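Local coordinates for thiol-activated cytolysin (Desulfobulbus propionicus, PDB 6NAL), which probably binds target membranes as a soluble monomer, assembles into rings and inserts large beta-barrel pores, as cholesterol-dependent cytolysins do, at residues R39-T44 and T360-G365; E184-Y189 and K247-L252. One frame throughout, in Å; residues are numbered along the deposited sequence.

Contact 1: R39-T44 and T360-G365; sequences RFDDST and TERYSG
A type II' beta turn from Asp-41 to Thr-44, pinned by backbone bonds in both directions, carries strand 37-41 into strand 44-59, and its returning side, Ser-43 and Thr-44, comes up against residues 363-365, with the CA atoms of Thr-44 and Ser-364 4.5 Å apart. Strand 44-59 lies between strands 37-41 and 349-372, so the side chains meeting here reach across its end. Arg-362 does so with a chain bent at chi3 (64°), which brings its NH2 within 3.3 Å of Asp-41 OD2. OD2 lies in the guanidinium plane, at its edge, while the carboxylate is turned 79° from it. NH2 approaches OD2 from above the carboxylate plane in the single hydrogen bond of the salt bridge, with an N-H...O angle of 148°. Thr-44 CG2, anti to its backbone N, lies 3.9 Å from NH2 of Arg-362, while OG1 turns to a water. That water also holds Ser-43 OG at 2.5 Å and accepts from Gly-365 N at 3.2 Å. Arg-39 NH2 stands 4.4 Å from Arg-362 NH1, a like-charge proximity that Asp-41 would partly offset. At this surface site, one salt bridge, to Arg-362, and one water, to Gly-365, link the turn to residues 360-365.

Contact 2: E184-Y189 and K247-L252; sequences EKKSVY and KFESKL
Strands 187-189 and 247-250 run antiparallel, consistent with the core sheet of cholesterol-dependent cytolysins, and at Tyr-189 the pairing is at its firmest. There Tyr-189 N gives to Phe-248 O at 2.8 Å and Phe-248 N returns the bond to Tyr-189 O, both with N-H...O angles of 172°. The two buried rings leave the same face side by side: Tyr-189 CG is anti to its backbone N (chi1 -168°), Phe-248 CG beside its own (chi1 -55°), and CD1 of Phe-248 meets the edge of the tyrosine ring at CD2, 4.1 Å away. On the other face, buried Val-188 lays CG2 4.0 Å from Glu-249 CG and CG1 against Lys-247 CG. Toward solvent, where Glu-184, Lys-185 and Lys-251 are exposed, the packing loosens. Ser-187 and Ser-250 still form a hydrogen-bonded pair, but beyond it residues 250-252 turn away in an ST turn, Ser-250 OG taking the N-H of Leu-252, and Ser-187 OG makes only a weak bond to Leu-252 O. A salt-bridge network runs from this margin along the face of Val-188 to Lys-247. Bent Lys-251 puts NZ 3.3 Å from Glu-184 OE1, a weak bond; extended Lys-186 joins NZ to that OE1 by a long bridge (3.6 Å) and to Glu-249 OE1 (3.5 Å), and Glu-249 OE2 pairs with Lys-247 NZ. Helix 254-264 packs on the aromatic face through Leu-257 and Ile-261, Tyr-189 OH bonds to Ser-150, Thr-181 of helix 178-183 touches Lys-186, Val-188 and Glu-249, and strand 287-294 flanks residues 247-250.

How the contacts relate
From the N terminus the chain first passes through helix 2-12 and then reaches the hairpin turn of residues 39-44, whose partner, 360-365, returns only after 315 residues. Contact 1 therefore closes a long loop, and contact 2 lies wholly inside it: residues 184-189 and 247-252 pair across 57 residues, joining two long neighbouring strands of the large antiparallel sheet. The loops nest without crossing. Contact 1 belongs to a different, mixed sheet that includes strands 412-418 and 454-462. The two contacts do not touch, with centres about 20 Å and nearest atoms about 5 Å apart, although Thr-360 meets Ser-253 and Thr-255, just beyond the second segment of contact 2.

Contact 1: R39-T44 and T360-G365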
loop_
_atom_site.group_PDB
_atom_site.type_symbol
_atom_site.label_atom_id
_atom_site.label_comp_id
_atom_site.label_asym_id
_atom_site.label_seq_id
_atom_site.Cartn_x
_atom_site.Cartn_y
_atom_site.Cartn_z
ATOM N N ARG A 39 -5.678 1.875 15.797
ATOM C CA ARG A 39 -6.443 2.505 16.850
ATOM C C ARG A 39 -7.492 3.397 16.213
ATOM O O ARG A 39 -7.470 3.681 15.009
ATOM C CB ARG A 39 -5.546 3.321 17.786
ATOM C CG ARG A 39 -4.939 4.514 17.126
ATOM C CD ARG A 39 -3.808 5.129 17.965
ATOM N NE ARG A 39 -3.141 6.163 17.177
ATOM C CZ ARG A 39 -3.615 7.394 17.061
ATOM N NH1 ARG A 39 -4.724 7.720 17.720
ATOM N NH2 ARG A 39 -2.970 8.285 16.315
ATOM N N PHE A 40 -8.378 3.871 17.065
ATOM C CA PHE A 40 -9.408 4.818 16.697
ATOM C C PHE A 40 -9.208 6.151 17.380
ATOM O O PHE A 40 -8.909 6.206 18.575
ATOM C CB PHE A 40 -10.778 4.304 17.099
ATOM C CG PHE A 40 -11.253 3.189 16.271
ATOM C CD1 PHE A 40 -11.968 3.440 15.121
ATOM C CD2 PHE A 40 -10.972 1.887 16.635
ATOM C CE1 PHE A 40 -12.421 2.387 14.336
ATOM C CE2 PHE A 40 -11.403 0.835 15.855
ATOM C CZ PHE A 40 -12.148 1.083 14.707
ATOM N N ASP A 41 -9.447 7.214 16.630
ATOM C CA ASP A 41 -9.560 8.574 17.157
ATOM C C ASP A 41 -10.994 9.012 16.836
ATOM O O ASP A 41 -11.250 9.652 15.812
ATOM C CB ASP A 41 -8.513 9.503 16.552
ATOM C CG ASP A 41 -8.793 10.975 16.856
ATOM O OD1 ASP A 41 -9.735 11.243 17.657
ATOM O OD2 ASP A 41 -8.064 11.848 16.303
ATOM N N ASP A 42 -11.929 8.630 17.712
ATOM C CA ASP A 42 -13.375 8.770 17.495
ATOM C C ASP A 42 -13.801 7.935 16.288
ATOM O O ASP A 42 -13.620 6.702 16.305
ATOM C CB ASP A 42 -13.682 10.269 17.440
ATOM C CG ASP A 42 -13.714 10.910 18.836
ATOM O OD1 ASP A 42 -14.359 10.331 19.753
ATOM O OD2 ASP A 42 -13.080 11.984 19.013
ATOM N N SER A 43 -14.435 8.508 15.277
ATOM C CA SER A 43 -14.823 7.696 14.140
ATOM C C SER A 43 -13.656 7.455 13.198
ATOM O O SER A 43 -13.806 6.717 12.224
ATOM C CB SER A 43 -16.016 8.330 13.376
ATOM O OG SER A 43 -15.857 9.698 13.075
ATOM N N THR A 44 -12.498 8.047 13.461
ATOM C CA THR A 44 -11.364 7.907 12.561
ATOM C C THR A 44 -10.552 6.676 12.915
ATOM O O THR A 44 -10.315 6.373 14.091
ATOM C CB THR A 44 -10.495 9.148 12.596
ATOM O OG1 THR A 44 -11.310 10.262 12.233
ATOM C CG2 THR A 44 -9.375 9.051 11.625
ATOM N N THR A 360 1.533 5.516 8.347
ATOM C CA THR A 360 0.269 5.726 9.018
ATOM C C THR A 360 -0.732 6.163 7.956
ATOM O O THR A 360 -0.409 7.014 7.125
ATOM C CB THR A 360 0.432 6.804 10.078
ATOM O OG1 THR A 360 1.372 6.386 11.085
ATOM C CG2 THR A 360 -0.917 7.105 10.687
ATOM N N GLU A 361 -1.908 5.523 7.934
ATOM C CA GLU A 361 -3.045 5.948 7.127
ATOM C C GLU A 361 -4.219 6.237 8.042
ATOM O O GLU A 361 -4.481 5.486 8.985
ATOM C CB GLU A 361 -3.486 4.890 6.100
ATOM C CG GLU A 361 -2.491 4.694 4.964
ATOM C CD GLU A 361 -2.783 5.582 3.748
ATOM O OE1 GLU A 361 -1.920 6.441 3.396
ATOM O OE2 GLU A 361 -3.870 5.396 3.143
ATOM N N ARG A 362 -4.906 7.331 7.775
ATOM C CA ARG A 362 -6.096 7.724 8.507
ATOM C C ARG A 362 -7.279 7.558 7.561
ATOM O O ARG A 362 -7.252 8.047 6.428
ATOM C CB ARG A 362 -5.978 9.162 9.033
ATOM C CG ARG A 362 -4.746 9.433 9.936
ATOM C CD ARG A 362 -4.620 10.908 10.401
ATOM N NE ARG A 362 -5.754 11.296 11.243
ATOM C CZ ARG A 362 -5.753 11.248 12.570
ATOM N NH1 ARG A 362 -4.660 10.849 13.217
ATOM N NH2 ARG A 362 -6.845 11.601 13.253
ATOM N N TYR A 363 -8.279 6.821 8.012
ATOM C CA TYR A 363 -9.492 6.547 7.248
ATOM C C TYR A 363 -10.641 7.141 8.050
ATOM O O TYR A 363 -10.886 6.739 9.198
ATOM C CB TYR A 363 -9.685 5.053 7.026
ATOM C CG TYR A 363 -8.547 4.361 6.357
ATOM C CD1 TYR A 363 -8.518 4.240 4.976
ATOM C CD2 TYR A 363 -7.512 3.792 7.104
ATOM C CE1 TYR A 363 -7.498 3.585 4.332
ATOM C CE2 TYR A 363 -6.466 3.120 6.461
ATOM C CZ TYR A 363 -6.477 3.034 5.059
ATOM O OH TYR A 363 -5.487 2.387 4.371
ATOM N N SER A 364 -11.275 8.172 7.496
ATOM C CA SER A 364 -12.334 8.855 8.227
ATOM C C SER A 364 -13.613 8.010 8.224
ATOM O O SER A 364 -13.872 7.228 7.303
ATOM C CB SER A 364 -12.589 10.247 7.640
ATOM O OG SER A 364 -13.027 10.169 6.298
ATOM N N GLY A 365 -14.390 8.155 9.289
ATOM C CA GLY A 365 -15.703 7.563 9.364
ATOM C C GLY A 365 -16.652 8.230 8.371
ATOM O O GLY A 365 -16.272 9.019 7.499
HETATM O O HOH W 1 -13.828 10.113 11.693
#

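Contact 2: E184-Y189 and K247-L252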
loop_
_atom_site.group_PDB
_atom_site.type_symbol
_atom_site.label_atom_id
_atom_site.label_comp_id
_atom_site.label_asym_id
_atom_site.label_seq_id
_atom_site.Cartn_x
_atom_site.Cartn_y
_atom_site.Cartn_z
ATOM N N GLU A 184 10.241 9.841 23.615
ATOM C CA GLU A 184 8.978 10.553 23.490
ATOM C C GLU A 184 8.363 9.986 22.221
ATOM O O GLU A 184 8.905 9.036 21.678
ATOM C CB GLU A 184 9.222 12.042 23.480
ATOM C CG GLU A 184 9.833 12.461 24.796
ATOM C CD GLU A 184 9.843 13.961 24.968
ATOM O OE1 GLU A 184 8.805 14.600 24.674
ATOM O OE2 GLU A 184 10.895 14.502 25.386
ATOM N N LYS A 185 7.250 10.485 21.703
ATOM C CA LYS A 185 6.769 9.806 20.502
ATOM C C LYS A 185 7.128 10.590 19.216
ATOM O O LYS A 185 6.327 10.656 18.289
ATOM C CB LYS A 185 5.255 9.523 20.613
ATOM C CG LYS A 185 5.064 8.020 20.216
ATOM C CD LYS A 185 3.584 7.679 20.081
ATOM C CE LYS A 185 3.017 8.173 18.763
ATOM N NZ LYS A 185 1.616 7.706 18.579
ATOM N N LYS A 186 8.284 11.269 19.199
ATOM C CA LYS A 186 8.636 12.273 18.196
ATOM C C LYS A 186 9.297 11.666 16.960
ATOM O O LYS A 186 10.031 10.678 17.029
ATOM C CB LYS A 186 9.577 13.299 18.840
ATOM C CG LYS A 186 8.931 14.309 19.806
ATOM C CD LYS A 186 9.984 15.265 20.374
ATOM C CE LYS A 186 9.463 16.049 21.547
ATOM N NZ LYS A 186 10.614 16.649 22.276
ATOM N N SER A 187 9.016 12.282 15.828
ATOM C CA SER A 187 9.657 12.025 14.551
ATOM C C SER A 187 10.398 13.272 14.087
ATOM O O SER A 187 10.173 14.383 14.601
ATOM C CB SER A 187 8.617 11.617 13.503
ATOM O OG SER A 187 7.744 12.704 13.214
ATOM N N VAL A 188 11.308 13.078 13.119
ATOM C CA VAL A 188 12.214 14.147 12.689
ATOM C C VAL A 188 12.278 14.221 11.170
ATOM O O VAL A 188 12.535 13.225 10.495
ATOM C CB VAL A 188 13.637 13.965 13.256
ATOM C CG1 VAL A 188 14.560 15.078 12.814
ATOM C CG2 VAL A 188 13.638 13.844 14.782
ATOM N N TYR A 189 12.119 15.408 10.638
ATOM C CA TYR A 189 12.342 15.653 9.230
ATOM C C TYR A 189 13.446 16.699 9.027
ATOM O O TYR A 189 13.469 17.739 9.685
ATOM C CB TYR A 189 11.017 16.106 8.621
ATOM C CG TYR A 189 11.007 16.138 7.135
ATOM C CD1 TYR A 189 10.749 15.015 6.405
ATOM C CD2 TYR A 189 11.275 17.281 6.467
ATOM C CE1 TYR A 189 10.753 15.025 5.026
ATOM C CE2 TYR A 189 11.261 17.315 5.063
ATOM C CZ TYR A 189 11.009 16.174 4.355
ATOM O OH TYR A 189 11.014 16.186 2.981
ATOM N N LYS A 247 15.562 21.592 10.858
ATOM C CA LYS A 247 15.123 20.392 11.546
ATOM C C LYS A 247 13.689 20.599 11.998
ATOM O O LYS A 247 13.390 21.570 12.691
ATOM C CB LYS A 247 16.024 20.089 12.742
ATOM C CG LYS A 247 15.588 18.865 13.502
ATOM C CD LYS A 247 16.630 18.503 14.579
ATOM C CE LYS A 247 15.970 18.379 15.956
ATOM N NZ LYS A 247 15.283 19.661 16.301
ATOM N N PHE A 248 12.800 19.698 11.583
ATOM C CA PHE A 248 11.401 19.715 11.992
ATOM C C PHE A 248 11.145 18.497 12.875
ATOM O O PHE A 248 11.371 17.366 12.448
ATOM C CB PHE A 248 10.464 19.673 10.799
ATOM C CG PHE A 248 10.689 20.740 9.790
ATOM C CD1 PHE A 248 11.636 20.594 8.795
ATOM C CD2 PHE A 248 9.936 21.899 9.815
ATOM C CE1 PHE A 248 11.835 21.601 7.865
ATOM C CE2 PHE A 248 10.113 22.882 8.877
ATOM C CZ PHE A 248 11.073 22.737 7.910
ATOM N N GLU A 249 10.681 18.733 14.087
ATOM C CA GLU A 249 10.464 17.714 15.099
ATOM C C GLU A 249 9.015 17.841 15.566
ATOM O O GLU A 249 8.512 18.958 15.777
ATOM C CB GLU A 249 11.429 17.894 16.271
ATOM C CG GLU A 249 11.776 16.599 16.994
ATOM C CD GLU A 249 12.851 16.765 18.089
ATOM O OE1 GLU A 249 12.478 16.904 19.282
ATOM O OE2 GLU A 249 14.064 16.736 17.759
ATOM N N SER A 250 8.332 16.703 15.703
ATOM C CA SER A 250 6.903 16.719 15.986
ATOM C C SER A 250 6.507 15.442 16.694
ATOM O O SER A 250 7.149 14.410 16.522
ATOM C CB SER A 250 6.101 16.849 14.696
ATOM O OG SER A 250 4.733 16.974 14.973
ATOM N N LYS A 251 5.428 15.499 17.472
ATOM C CA LYS A 251 4.823 14.259 17.949
ATOM C C LYS A 251 3.881 13.651 16.918
ATOM O O LYS A 251 3.493 12.487 17.071
ATOM C CB LYS A 251 4.128 14.509 19.291
ATOM C CG LYS A 251 5.141 14.603 20.437
ATOM C CD LYS A 251 4.473 14.760 21.764
ATOM C CE LYS A 251 5.033 13.744 22.813
ATOM N NZ LYS A 251 5.611 14.404 24.035
ATOM N N LEU A 252 3.472 14.421 15.903
ATOM C CA LEU A 252 2.801 13.861 14.735
ATOM C C LEU A 252 3.501 12.616 14.211
ATOM O O LEU A 252 4.681 12.390 14.502
ATOM C CB LEU A 252 2.743 14.842 13.569
ATOM C CG LEU A 252 2.103 16.217 13.727
ATOM C CD1 LEU A 252 2.339 17.142 12.508
ATOM C CD2 LEU A 252 0.614 16.032 14.006
#